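Local coordinates for oligopeptide ABC transporter, periplasmic oligopeptide-binding protein, putative (Thermotoga maritima MSB8, PDB 5IPW) that probably binds oligopeptides as the soluble periplasmic receptor of an ABC transporter and hands them over for uptake into the cell, at residues A[242-247]-A[253-258]; A[65-70]-A[229-234]; A[24-29]-A[273-278]; A[259-264]-A[625-630]. All blocks are in the same frame, centred on the assembly; numbering follows the deposited sequence.

Contact 1. Residues A[242-247]-A[253-258]; sequences WKPITD and YILERN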
# COMPACT_ATOMS: atom_id res chain seq x y z
N TRP A 242 8.72 -2.72 -19.57
CA TRP A 242 10.02 -3.31 -19.85
C TRP A 242 10.00 -4.80 -19.53
O TRP A 242 9.15 -5.27 -18.77
CB TRP A 242 11.13 -2.63 -19.04
CG TRP A 242 11.25 -1.16 -19.19
CD1 TRP A 242 11.94 -0.49 -20.14
CD2 TRP A 242 10.69 -0.16 -18.33
NE1 TRP A 242 11.84 0.86 -19.94
CE2 TRP A 242 11.08 1.09 -18.83
CE3 TRP A 242 9.89 -0.21 -17.18
CZ2 TRP A 242 10.70 2.29 -18.23
CZ3 TRP A 242 9.52 0.98 -16.58
CH2 TRP A 242 9.93 2.21 -17.10
N LYS A 243 10.95 -5.52 -20.13
CA LYS A 243 11.09 -6.98 -20.01
C LYS A 243 12.57 -7.32 -19.73
O LYS A 243 13.47 -6.64 -20.24
CB LYS A 243 10.65 -7.67 -21.30
CG LYS A 243 11.53 -7.31 -22.49
CD LYS A 243 11.10 -7.93 -23.82
CE LYS A 243 12.01 -7.41 -24.93
NZ LYS A 243 11.61 -7.85 -26.30
N PRO A 244 12.83 -8.37 -18.95
CA PRO A 244 14.23 -8.74 -18.70
C PRO A 244 14.94 -9.33 -19.91
O PRO A 244 14.41 -10.21 -20.56
CB PRO A 244 14.12 -9.79 -17.59
CG PRO A 244 12.73 -10.32 -17.69
CD PRO A 244 11.90 -9.15 -18.11
N ILE A 245 16.14 -8.83 -20.21
CA ILE A 245 16.98 -9.43 -21.25
C ILE A 245 18.29 -10.06 -20.72
O ILE A 245 19.07 -10.60 -21.51
CB ILE A 245 17.27 -8.45 -22.40
CG1 ILE A 245 17.93 -7.17 -21.89
CG2 ILE A 245 15.99 -8.13 -23.14
CD1 ILE A 245 18.55 -6.33 -23.00
N THR A 246 18.52 -10.01 -19.41
CA THR A 246 19.67 -10.69 -18.79
C THR A 246 19.25 -11.44 -17.53
O THR A 246 18.15 -11.24 -17.01
CB THR A 246 20.83 -9.73 -18.43
OG1 THR A 246 20.48 -8.92 -17.30
CG2 THR A 246 21.21 -8.85 -19.61
N ASP A 247 20.14 -12.30 -17.05
CA ASP A 247 19.89 -13.09 -15.85
C ASP A 247 20.04 -12.20 -14.62
O ASP A 247 20.93 -11.36 -14.59
CB ASP A 247 20.89 -14.26 -15.77
CG ASP A 247 20.47 -15.33 -14.79
OD1 ASP A 247 19.57 -16.13 -15.14
OD2 ASP A 247 21.01 -15.36 -13.67
N TYR A 253 21.46 -6.59 -14.11
CA TYR A 253 20.15 -7.11 -14.50
C TYR A 253 19.47 -6.05 -15.37
O TYR A 253 19.16 -4.96 -14.88
CB TYR A 253 19.31 -7.42 -13.27
CG TYR A 253 17.95 -7.98 -13.56
CD1 TYR A 253 17.79 -9.09 -14.39
CD2 TYR A 253 16.80 -7.43 -12.98
CE1 TYR A 253 16.53 -9.61 -14.64
CE2 TYR A 253 15.55 -7.95 -13.23
CZ TYR A 253 15.42 -9.04 -14.06
OH TYR A 253 14.17 -9.55 -14.31
N ILE A 254 19.26 -6.37 -16.64
CA ILE A 254 18.80 -5.37 -17.61
C ILE A 254 17.38 -5.63 -18.10
O ILE A 254 17.06 -6.74 -18.53
CB ILE A 254 19.74 -5.26 -18.82
CG1 ILE A 254 21.16 -4.91 -18.33
CG2 ILE A 254 19.23 -4.21 -19.79
CD1 ILE A 254 22.21 -4.83 -19.42
N LEU A 255 16.55 -4.59 -18.03
CA LEU A 255 15.22 -4.60 -18.65
C LEU A 255 15.24 -3.76 -19.91
O LEU A 255 15.81 -2.68 -19.94
CB LEU A 255 14.16 -4.06 -17.70
CG LEU A 255 14.15 -4.63 -16.28
CD1 LEU A 255 13.33 -3.74 -15.39
CD2 LEU A 255 13.62 -6.05 -16.24
N GLU A 256 14.62 -4.28 -20.97
CA GLU A 256 14.53 -3.58 -22.24
C GLU A 256 13.07 -3.21 -22.49
O GLU A 256 12.14 -3.90 -22.05
CB GLU A 256 15.06 -4.47 -23.36
CG GLU A 256 15.12 -3.81 -24.73
CD GLU A 256 15.69 -4.73 -25.80
OE1 GLU A 256 16.70 -4.35 -26.42
OE2 GLU A 256 15.14 -5.82 -26.02
N ARG A 257 12.87 -2.11 -23.20
CA ARG A 257 11.53 -1.67 -23.53
C ARG A 257 10.75 -2.75 -24.25
O ARG A 257 11.28 -3.46 -25.11
CB ARG A 257 11.58 -0.41 -24.38
CG ARG A 257 12.24 -0.56 -25.74
CD ARG A 257 12.35 0.80 -26.40
NE ARG A 257 11.10 1.50 -26.21
CZ ARG A 257 10.94 2.71 -25.68
NH1 ARG A 257 11.96 3.48 -25.32
NH2 ARG A 257 9.71 3.17 -25.55
N ASN A 258 9.48 -2.89 -23.87
CA ASN A 258 8.54 -3.76 -24.55
C ASN A 258 8.03 -3.07 -25.80
O ASN A 258 7.26 -2.10 -25.70
CB ASN A 258 7.37 -4.09 -23.63
CG ASN A 258 6.27 -4.85 -24.33
OD1 ASN A 258 6.39 -5.18 -25.51
ND2 ASN A 258 5.19 -5.14 -23.61
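Thr246 places OG1 between its backbone N and carbonyl carbon (chi1 72°), within 2.9 Å of Ile254 N, whose N-H it accepts. Tyr253, with CG anti to the backbone N (chi1 -179°), brings its ring alongside Pro244: CE1 meets Thr246 O at the ring edge, 3.3 Å away, and Pro244 CB sits 3.8 Å from CE1. The phenol OH itself bonds to Leu231 O. Lys243 and Glu256 form the hydrogen-bonded pair, Lys243 N to Glu256 O at 2.8 Å and Glu256 N to Lys243 O at 2.7 Å, and Ile245 N follows with a straight bond to Ile254 O (2.8 Å, 169° at the hydrogen). The Lys243 and Glu256 side chains run side by side, with opposite charges near each other, NZ and OE2 4.1 Å apart; Glu256 OE1 bonds to Tyr276 OH. Ile245 lies beside them, touching Ile254 CG2 and Glu256 CB. Trp242 CB packs on Leu255 CB at 3.6 Å, and the indole presents its edge to Arg257 N while NE1 bonds to Ile274 O. This is an antiparallel beta hairpin, with 242-244 as an outermost strand of a mixed four-stranded sheet.

Contact 2. Residues A[65-70]-A[229-234]; sequences RVWKGP and DFLENT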
# COMPACT_ATOMS: atom_id res chain seq x y z
N ARG A 65 19.89 1.93 -11.74
CA ARG A 65 19.50 1.68 -10.36
C ARG A 65 20.44 0.64 -9.75
O ARG A 65 21.35 0.13 -10.41
CB ARG A 65 18.07 1.14 -10.29
CG ARG A 65 17.01 1.98 -10.98
CD ARG A 65 15.63 1.34 -10.79
NE ARG A 65 14.80 2.08 -9.84
CZ ARG A 65 14.18 1.58 -8.77
NH1 ARG A 65 14.26 0.30 -8.46
NH2 ARG A 65 13.45 2.39 -8.01
N VAL A 66 20.19 0.32 -8.49
CA VAL A 66 20.91 -0.75 -7.81
C VAL A 66 19.94 -1.65 -7.05
O VAL A 66 18.95 -1.17 -6.50
CB VAL A 66 21.98 -0.19 -6.83
CG1 VAL A 66 23.03 0.60 -7.57
CG2 VAL A 66 21.35 0.67 -5.74
N TRP A 67 20.22 -2.95 -7.03
CA TRP A 67 19.43 -3.90 -6.23
C TRP A 67 20.29 -4.97 -5.53
O TRP A 67 21.49 -5.12 -5.80
CB TRP A 67 18.34 -4.55 -7.09
CG TRP A 67 18.79 -5.67 -7.99
CD1 TRP A 67 20.01 -5.81 -8.60
CD2 TRP A 67 18.00 -6.78 -8.42
NE1 TRP A 67 20.03 -6.95 -9.36
CE2 TRP A 67 18.81 -7.57 -9.27
CE3 TRP A 67 16.69 -7.19 -8.16
CZ2 TRP A 67 18.34 -8.74 -9.86
CZ3 TRP A 67 16.23 -8.36 -8.75
CH2 TRP A 67 17.06 -9.13 -9.59
N LYS A 68 19.63 -5.72 -4.65
CA LYS A 68 20.28 -6.78 -3.86
C LYS A 68 20.11 -8.19 -4.48
O LYS A 68 20.04 -9.18 -3.75
CB LYS A 68 19.72 -6.76 -2.44
CG LYS A 68 20.10 -5.50 -1.68
CD LYS A 68 19.41 -5.43 -0.33
CE LYS A 68 19.93 -4.25 0.48
NZ LYS A 68 19.12 -4.04 1.71
N GLY A 69 20.06 -8.26 -5.81
CA GLY A 69 19.90 -9.52 -6.53
C GLY A 69 18.51 -10.11 -6.45
O GLY A 69 17.58 -9.49 -5.92
N PRO A 70 18.35 -11.35 -6.97
CA PRO A 70 17.06 -12.05 -7.06
C PRO A 70 16.17 -11.94 -5.82
O PRO A 70 14.95 -11.90 -5.94
CB PRO A 70 17.48 -13.50 -7.28
CG PRO A 70 18.76 -13.38 -8.05
CD PRO A 70 19.44 -12.14 -7.56
N ASP A 229 7.94 -17.08 -14.44
CA ASP A 229 8.71 -16.22 -13.54
C ASP A 229 9.12 -14.95 -14.29
O ASP A 229 10.01 -14.99 -15.14
CB ASP A 229 9.96 -16.98 -13.06
CG ASP A 229 10.71 -16.25 -11.97
OD1 ASP A 229 10.88 -15.02 -12.06
OD2 ASP A 229 11.16 -16.91 -11.01
N PHE A 230 8.48 -13.83 -13.95
CA PHE A 230 8.72 -12.56 -14.65
C PHE A 230 10.15 -12.04 -14.51
O PHE A 230 10.60 -11.25 -15.33
CB PHE A 230 7.75 -11.49 -14.15
CG PHE A 230 8.19 -10.84 -12.87
CD1 PHE A 230 9.01 -9.71 -12.90
CD2 PHE A 230 7.81 -11.35 -11.65
CE1 PHE A 230 9.42 -9.10 -11.73
CE2 PHE A 230 8.22 -10.75 -10.47
CZ PHE A 230 9.03 -9.62 -10.51
N LEU A 231 10.83 -12.45 -13.44
CA LEU A 231 12.17 -11.98 -13.12
C LEU A 231 13.22 -12.83 -13.82
O LEU A 231 14.15 -12.30 -14.42
CB LEU A 231 12.36 -12.05 -11.60
CG LEU A 231 13.63 -11.49 -10.96
CD1 LEU A 231 13.66 -9.97 -11.05
CD2 LEU A 231 13.69 -11.91 -9.50
N GLU A 232 13.04 -14.15 -13.75
CA GLU A 232 14.05 -15.11 -14.21
C GLU A 232 13.92 -15.43 -15.70
O GLU A 232 14.93 -15.59 -16.39
CB GLU A 232 13.94 -16.43 -13.42
CG GLU A 232 14.07 -16.31 -11.91
CD GLU A 232 15.50 -16.24 -11.41
OE1 GLU A 232 15.69 -16.06 -10.18
OE2 GLU A 232 16.44 -16.37 -12.24
N ASN A 233 12.68 -15.55 -16.19
CA ASN A 233 12.45 -16.06 -17.55
C ASN A 233 12.40 -14.98 -18.63
O ASN A 233 11.35 -14.40 -18.92
CB ASN A 233 11.20 -16.92 -17.60
CG ASN A 233 11.02 -17.59 -18.94
OD1 ASN A 233 11.94 -17.60 -19.77
ND2 ASN A 233 9.84 -18.14 -19.18
N THR A 234 13.55 -14.75 -19.24
CA THR A 234 13.73 -13.89 -20.41
C THR A 234 12.79 -14.20 -21.59
O THR A 234 12.56 -13.36 -22.46
CB THR A 234 15.22 -13.95 -20.83
OG1 THR A 234 15.93 -12.90 -20.16
CG2 THR A 234 15.45 -13.84 -22.34
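Pro70 and Leu231 are the nearest backbone positions, 7.8 Å between CA atoms; 65-70, a strand end running into a turn, and 229-234, a loop that coils helically at 230-232, meet mainly through the Leu231 side chain, which touches the Trp67 ring and the Pro70 backbone, with no hydrogen bond across. With CG anti to the backbone N (chi1 -174°), Leu231 spreads its two methyl groups over different partners: CD1 approaches the six-membered ring of Trp67 obliquely, 3.8 Å from both CZ3 and CH2, while CD2 lies 3.8 Å from Pro70 O. Trp67 and Leu231 extend toward each other from opposite directions. The indole is steadied by its own chain, which doubles back so that Gly69 CA lies 3.5 Å above the middle of one ring face, with Pro70 N nearer the rim of that face. Gly69 has the positive phi (73°) that glycine tolerates. The contact thus joins the end of strand 62-67, an outermost strand of the mixed four-stranded sheet, to the loop between helix 220-227 and strand 242-244. In that loop Asp229 forms an Asx turn and Asx motif: its OD1 accepts from Leu231 N and Glu232 N, each at 2.9 Å, the first nearly along the C-O axis and the second from above the carboxylate plane. Asp229 O also takes a bond from Asn233 N, and Arg73 of helix 73-80 forms a salt bridge to the same OD1, which would probably help to stabilise its negative charge. Glu232 brings OE1 to 4.3 Å from Pro70 CB, a peripheral touch. Beyond the two segments, Trp67 stacks on Tyr253 and meets His279 edge to face.

Contact 3. Residues A[24-29]-A[273-278]; sequences SPMLTK and YIDYVR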
# COMPACT_ATOMS: atom_id res chain seq x y z
N SER A 24 10.36 5.09 -30.06
CA SER A 24 11.76 5.33 -29.73
C SER A 24 12.62 5.04 -30.95
O SER A 24 12.35 4.09 -31.67
CB SER A 24 12.20 4.45 -28.58
OG SER A 24 13.52 4.79 -28.17
N PRO A 25 13.66 5.85 -31.19
CA PRO A 25 14.57 5.61 -32.32
C PRO A 25 15.03 4.15 -32.45
O PRO A 25 14.99 3.59 -33.54
CB PRO A 25 15.76 6.52 -32.01
CG PRO A 25 15.16 7.66 -31.26
CD PRO A 25 14.01 7.09 -30.48
N MET A 26 15.45 3.53 -31.34
CA MET A 26 15.89 2.14 -31.37
C MET A 26 14.84 1.22 -31.99
O MET A 26 15.18 0.22 -32.62
CB MET A 26 16.27 1.64 -29.97
CG MET A 26 15.11 1.45 -29.00
SD MET A 26 15.54 0.56 -27.49
CE MET A 26 15.33 -1.13 -28.03
N LEU A 27 13.56 1.53 -31.80
CA LEU A 27 12.50 0.74 -32.41
C LEU A 27 12.35 1.06 -33.90
O LEU A 27 12.08 0.17 -34.70
CB LEU A 27 11.17 0.94 -31.68
CG LEU A 27 11.16 0.51 -30.21
CD1 LEU A 27 9.79 0.74 -29.61
CD2 LEU A 27 11.55 -0.95 -30.06
N THR A 28 12.53 2.33 -34.26
CA THR A 28 12.47 2.73 -35.66
C THR A 28 13.55 2.03 -36.47
O THR A 28 13.32 1.63 -37.60
CB THR A 28 12.65 4.25 -35.84
OG1 THR A 28 11.66 4.94 -35.07
CG2 THR A 28 12.48 4.64 -37.31
N LYS A 29 14.73 1.89 -35.88
CA LYS A 29 15.82 1.20 -36.54
C LYS A 29 15.43 -0.24 -36.84
O LYS A 29 15.67 -0.73 -37.95
CB LYS A 29 17.08 1.25 -35.68
CG LYS A 29 18.30 0.68 -36.38
CD LYS A 29 19.59 1.02 -35.66
CE LYS A 29 20.73 0.10 -36.09
NZ LYS A 29 21.94 0.25 -35.23
N TYR A 273 9.28 6.01 -22.15
CA TYR A 273 10.25 6.90 -22.75
C TYR A 273 11.64 6.27 -22.72
O TYR A 273 12.39 6.33 -23.68
CB TYR A 273 10.30 8.20 -21.97
CG TYR A 273 9.09 9.10 -22.10
CD1 TYR A 273 8.69 9.59 -23.33
CD2 TYR A 273 8.38 9.49 -20.98
CE1 TYR A 273 7.60 10.44 -23.44
CE2 TYR A 273 7.30 10.34 -21.07
CZ TYR A 273 6.91 10.80 -22.31
OH TYR A 273 5.85 11.66 -22.38
N ILE A 274 11.94 5.65 -21.59
CA ILE A 274 13.25 5.09 -21.31
C ILE A 274 13.44 3.74 -22.02
O ILE A 274 12.57 2.87 -21.97
CB ILE A 274 13.45 4.97 -19.79
CG1 ILE A 274 13.38 6.37 -19.17
CG2 ILE A 274 14.78 4.30 -19.46
CD1 ILE A 274 13.23 6.37 -17.67
N ASP A 275 14.59 3.58 -22.69
CA ASP A 275 14.87 2.39 -23.49
C ASP A 275 15.25 1.19 -22.63
O ASP A 275 14.79 0.06 -22.87
CB ASP A 275 16.00 2.67 -24.48
CG ASP A 275 15.57 3.52 -25.67
OD1 ASP A 275 14.36 3.59 -25.98
OD2 ASP A 275 16.47 4.09 -26.34
N TYR A 276 16.10 1.43 -21.64
CA TYR A 276 16.61 0.37 -20.78
C TYR A 276 16.65 0.82 -19.34
O TYR A 276 16.89 2.00 -19.06
CB TYR A 276 18.03 -0.01 -21.18
CG TYR A 276 18.15 -0.57 -22.56
CD1 TYR A 276 18.00 -1.93 -22.79
CD2 TYR A 276 18.44 0.24 -23.63
CE1 TYR A 276 18.12 -2.46 -24.06
CE2 TYR A 276 18.57 -0.27 -24.91
CZ TYR A 276 18.40 -1.62 -25.12
OH TYR A 276 18.51 -2.13 -26.40
N VAL A 277 16.42 -0.11 -18.42
CA VAL A 277 16.66 0.16 -17.01
C VAL A 277 17.55 -0.96 -16.49
O VAL A 277 17.24 -2.14 -16.65
CB VAL A 277 15.35 0.34 -16.19
CG1 VAL A 277 14.17 -0.34 -16.83
CG2 VAL A 277 15.53 -0.12 -14.74
N ARG A 278 18.69 -0.56 -15.92
CA ARG A 278 19.68 -1.52 -15.45
C ARG A 278 19.90 -1.43 -13.95
O ARG A 278 20.12 -0.35 -13.40
CB ARG A 278 20.99 -1.39 -16.26
CG ARG A 278 22.16 -0.67 -15.60
CD ARG A 278 23.19 -0.31 -16.67
NE ARG A 278 24.57 -0.60 -16.30
CZ ARG A 278 25.39 0.20 -15.61
NH1 ARG A 278 24.98 1.37 -15.14
NH2 ARG A 278 26.63 -0.19 -15.37
O HOH W 1 16.27 5.02 -28.92
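A mixed polar and sulfur-aromatic contact fastens the start of helix 25-32, through Ser24 and Met26, to the lead-in and first residue of strand 276-281, Asp275 and Tyr276. Ser24 OG donates to the syn lone pair of Asp275 OD1, 2.6 Å away. OG reaches the carboxylate because it stands anti to the backbone N (chi1 -174°), and the side chain of this N-cap residue makes no capping bond of its own. One water ties the rest together: it accepts from Met26 N at 3.0 Å and donates to Ser24 OG and to Asp275 OD2, the latter at 2.7 Å. Both carboxylate oxygens are thus engaged, and an N-H of the first helical turn is linked to Asp275 through the water; the positive end of the helix dipole would probably favour the charge there. Ser24 O, for its part, accepts from Leu27 N and Thr28 N. Met26 slides past Asp275 in the opposite direction, SD 3.5 Å from CG of the carboxylate, and its bend at chi3 (-86°) carries CE to 3.7 Å from Tyr276 OH. SD lies 4.9 Å from the centroid of the Tyr276 ring, 44° off its normal, an oblique Met-aromatic contact. Asp275 OD1 also forms a salt bridge with Arg257 NH1, which links the site to strand 252-257. The helix start therefore packs against two neighbouring strands of the four-stranded sheet, with Ser24, Met26 and Leu27 all touching Arg257.

Contact 4. Residues A[259-264]-A[625-630]; sequences PYFWAV and MPMQFF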
# COMPACT_ATOMS: atom_id res chain seq x y z
N PRO A 259 8.43 -3.55 -26.99
CA PRO A 259 8.10 -2.83 -28.21
C PRO A 259 6.61 -2.87 -28.55
O PRO A 259 6.18 -2.12 -29.43
CB PRO A 259 8.92 -3.56 -29.28
CG PRO A 259 9.04 -4.95 -28.76
CD PRO A 259 9.10 -4.83 -27.27
N TYR A 260 5.84 -3.71 -27.87
CA TYR A 260 4.39 -3.79 -28.03
C TYR A 260 3.62 -3.13 -26.90
O TYR A 260 2.43 -3.39 -26.71
CB TYR A 260 3.97 -5.27 -28.15
CG TYR A 260 4.43 -5.88 -29.44
CD1 TYR A 260 3.69 -5.69 -30.61
CD2 TYR A 260 5.61 -6.60 -29.52
CE1 TYR A 260 4.10 -6.22 -31.81
CE2 TYR A 260 6.04 -7.14 -30.72
CZ TYR A 260 5.27 -6.94 -31.87
OH TYR A 260 5.66 -7.46 -33.10
N PHE A 261 4.29 -2.27 -26.13
CA PHE A 261 3.60 -1.60 -25.02
C PHE A 261 2.45 -0.74 -25.55
O PHE A 261 2.57 -0.12 -26.61
CB PHE A 261 4.55 -0.76 -24.16
CG PHE A 261 3.97 -0.39 -22.83
CD1 PHE A 261 3.57 -1.37 -21.94
CD2 PHE A 261 3.78 0.94 -22.48
CE1 PHE A 261 3.01 -1.04 -20.72
CE2 PHE A 261 3.22 1.27 -21.26
CZ PHE A 261 2.84 0.29 -20.38
N TRP A 262 1.38 -0.70 -24.77
CA TRP A 262 0.03 -0.38 -25.26
C TRP A 262 -0.47 0.96 -24.76
O TRP A 262 -1.66 1.25 -24.87
CB TRP A 262 -0.95 -1.47 -24.82
CG TRP A 262 -0.61 -1.99 -23.48
CD1 TRP A 262 0.19 -3.05 -23.20
CD2 TRP A 262 -1.00 -1.43 -22.23
NE1 TRP A 262 0.32 -3.20 -21.84
CE2 TRP A 262 -0.40 -2.22 -21.22
CE3 TRP A 262 -1.79 -0.35 -21.85
CZ2 TRP A 262 -0.58 -1.96 -19.86
CZ3 TRP A 262 -1.96 -0.09 -20.50
CH2 TRP A 262 -1.36 -0.88 -19.52
N ALA A 263 0.42 1.79 -24.21
CA ALA A 263 0.03 3.12 -23.77
C ALA A 263 0.88 4.14 -24.48
O ALA A 263 2.02 3.86 -24.84
CB ALA A 263 0.20 3.26 -22.27
N VAL A 264 0.32 5.32 -24.67
CA VAL A 264 1.03 6.44 -25.26
C VAL A 264 0.86 7.72 -24.44
O VAL A 264 0.07 7.79 -23.51
CB VAL A 264 0.55 6.72 -26.70
CG1 VAL A 264 0.70 5.48 -27.58
CG2 VAL A 264 -0.90 7.20 -26.72
N MET A 625 3.99 6.26 -11.34
CA MET A 625 3.79 5.94 -12.75
C MET A 625 5.07 6.02 -13.57
O MET A 625 5.20 6.86 -14.45
CB MET A 625 2.67 6.81 -13.35
CG MET A 625 1.78 6.05 -14.34
SD MET A 625 1.19 4.48 -13.65
CE MET A 625 0.36 3.77 -15.06
N PRO A 626 6.02 5.11 -13.31
CA PRO A 626 7.35 5.17 -13.94
C PRO A 626 7.40 4.95 -15.45
O PRO A 626 8.41 5.28 -16.08
CB PRO A 626 8.14 4.08 -13.21
CG PRO A 626 7.11 3.17 -12.65
CD PRO A 626 5.95 4.04 -12.29
N MET A 627 6.34 4.41 -16.04
CA MET A 627 6.31 4.24 -17.48
C MET A 627 6.48 5.58 -18.22
O MET A 627 6.93 5.59 -19.36
CB MET A 627 5.02 3.52 -17.93
CG MET A 627 3.73 4.34 -17.87
SD MET A 627 2.23 3.33 -18.07
CE MET A 627 1.65 4.14 -19.52
N GLN A 628 6.13 6.69 -17.57
CA GLN A 628 6.27 8.03 -18.18
C GLN A 628 7.42 8.86 -17.60
O GLN A 628 7.51 10.06 -17.87
CB GLN A 628 4.95 8.83 -18.14
CG GLN A 628 4.28 9.03 -16.79
CD GLN A 628 4.90 10.12 -15.95
OE1 GLN A 628 4.93 11.28 -16.35
NE2 GLN A 628 5.39 9.76 -14.77
N PHE A 629 8.29 8.24 -16.82
CA PHE A 629 9.55 8.88 -16.43
C PHE A 629 10.38 9.02 -17.68
O PHE A 629 10.28 8.19 -18.58
CB PHE A 629 10.35 8.04 -15.45
CG PHE A 629 9.74 7.90 -14.08
CD1 PHE A 629 8.66 8.68 -13.67
CD2 PHE A 629 10.29 7.02 -13.17
CE1 PHE A 629 8.12 8.54 -12.40
CE2 PHE A 629 9.78 6.88 -11.89
CZ PHE A 629 8.68 7.64 -11.51
N PHE A 630 11.21 10.05 -17.75
CA PHE A 630 12.18 10.17 -18.84
C PHE A 630 13.48 10.83 -18.44
O PHE A 630 13.57 11.49 -17.41
CB PHE A 630 11.57 10.89 -20.05
CG PHE A 630 11.47 12.39 -19.91
CD1 PHE A 630 10.44 12.98 -19.19
CD2 PHE A 630 12.38 13.22 -20.55
CE1 PHE A 630 10.33 14.36 -19.09
CE2 PHE A 630 12.27 14.60 -20.46
CZ PHE A 630 11.25 15.17 -19.72
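Met627 is the hub of this buried contact, reaching from a 3-10 turn to Phe261 and Ala263, and nothing polar passes between the segments. Its CG sits between the backbone N and the carbonyl carbon (chi1 74°), and the extended chi2 then brings the sulfur to the rim of the Phe261 benzene ring; the bend at chi3 carries the methyl along that edge and to Ala263. SD lies in the plane of the ring, 3.9 Å from both CE2 and CZ and 5.0 Å from the centroid, an edge-on Met-aromatic contact; Met627 CE is 3.7 Å from Phe261 CE2. The two side chains cross at about a right angle. Ala263 CB meets the same methyl, Met627 CE, beside Phe261 CE2. Phe261 CE1 sits 3.4 Å above one face of the Trp262 indole, toward its rim, while Trp262 NE1 is bonded to Leu239 O. Ala263 opens strand 263-265, an outermost strand of a mixed three-stranded sheet, and next to it runs strand 48-51, whose Val50 also touches Met627; the methionine thus fastens a loop near the C-terminus to this sheet. The turn bearing it is braced from within. Met625 O accepts from Gln628 N and from Gln628 NE2 (2.9 Å for the latter), arriving from opposite faces of the carbonyl plane, and Phe629 N bonds to Pro626 O. Gln628 OE1 bonds to Val53 N, and the Phe629 ring lies with one face over Pro626 CA, 3.4 Å from its plane.

In the fold
Contacts 1, 2 and 3 all reach one four-stranded sheet. Contact 1 adjoins contact 2, their centres 9 Å apart, where Thr234 OG1 probably bonds to Pro244 O; contact 3 lies about 11 Å from contact 1 between centres, joined to it by the salt bridge of Arg257 NH1 with Asp275 OD1. Contacts 2 and 3, centres 20 Å apart, meet through the probable bond of Arg65 N to Arg278 O between neighbouring strands. Contact 4 involves strand 263-265 of a different, three-stranded sheet but touches contact 1 where Trp242 CH2 packs 3.6 Å from Pro626 O, and contact 3 where Tyr273 lies against 628-630. It does not touch contact 2, whose nearest atoms are about 7 Å away.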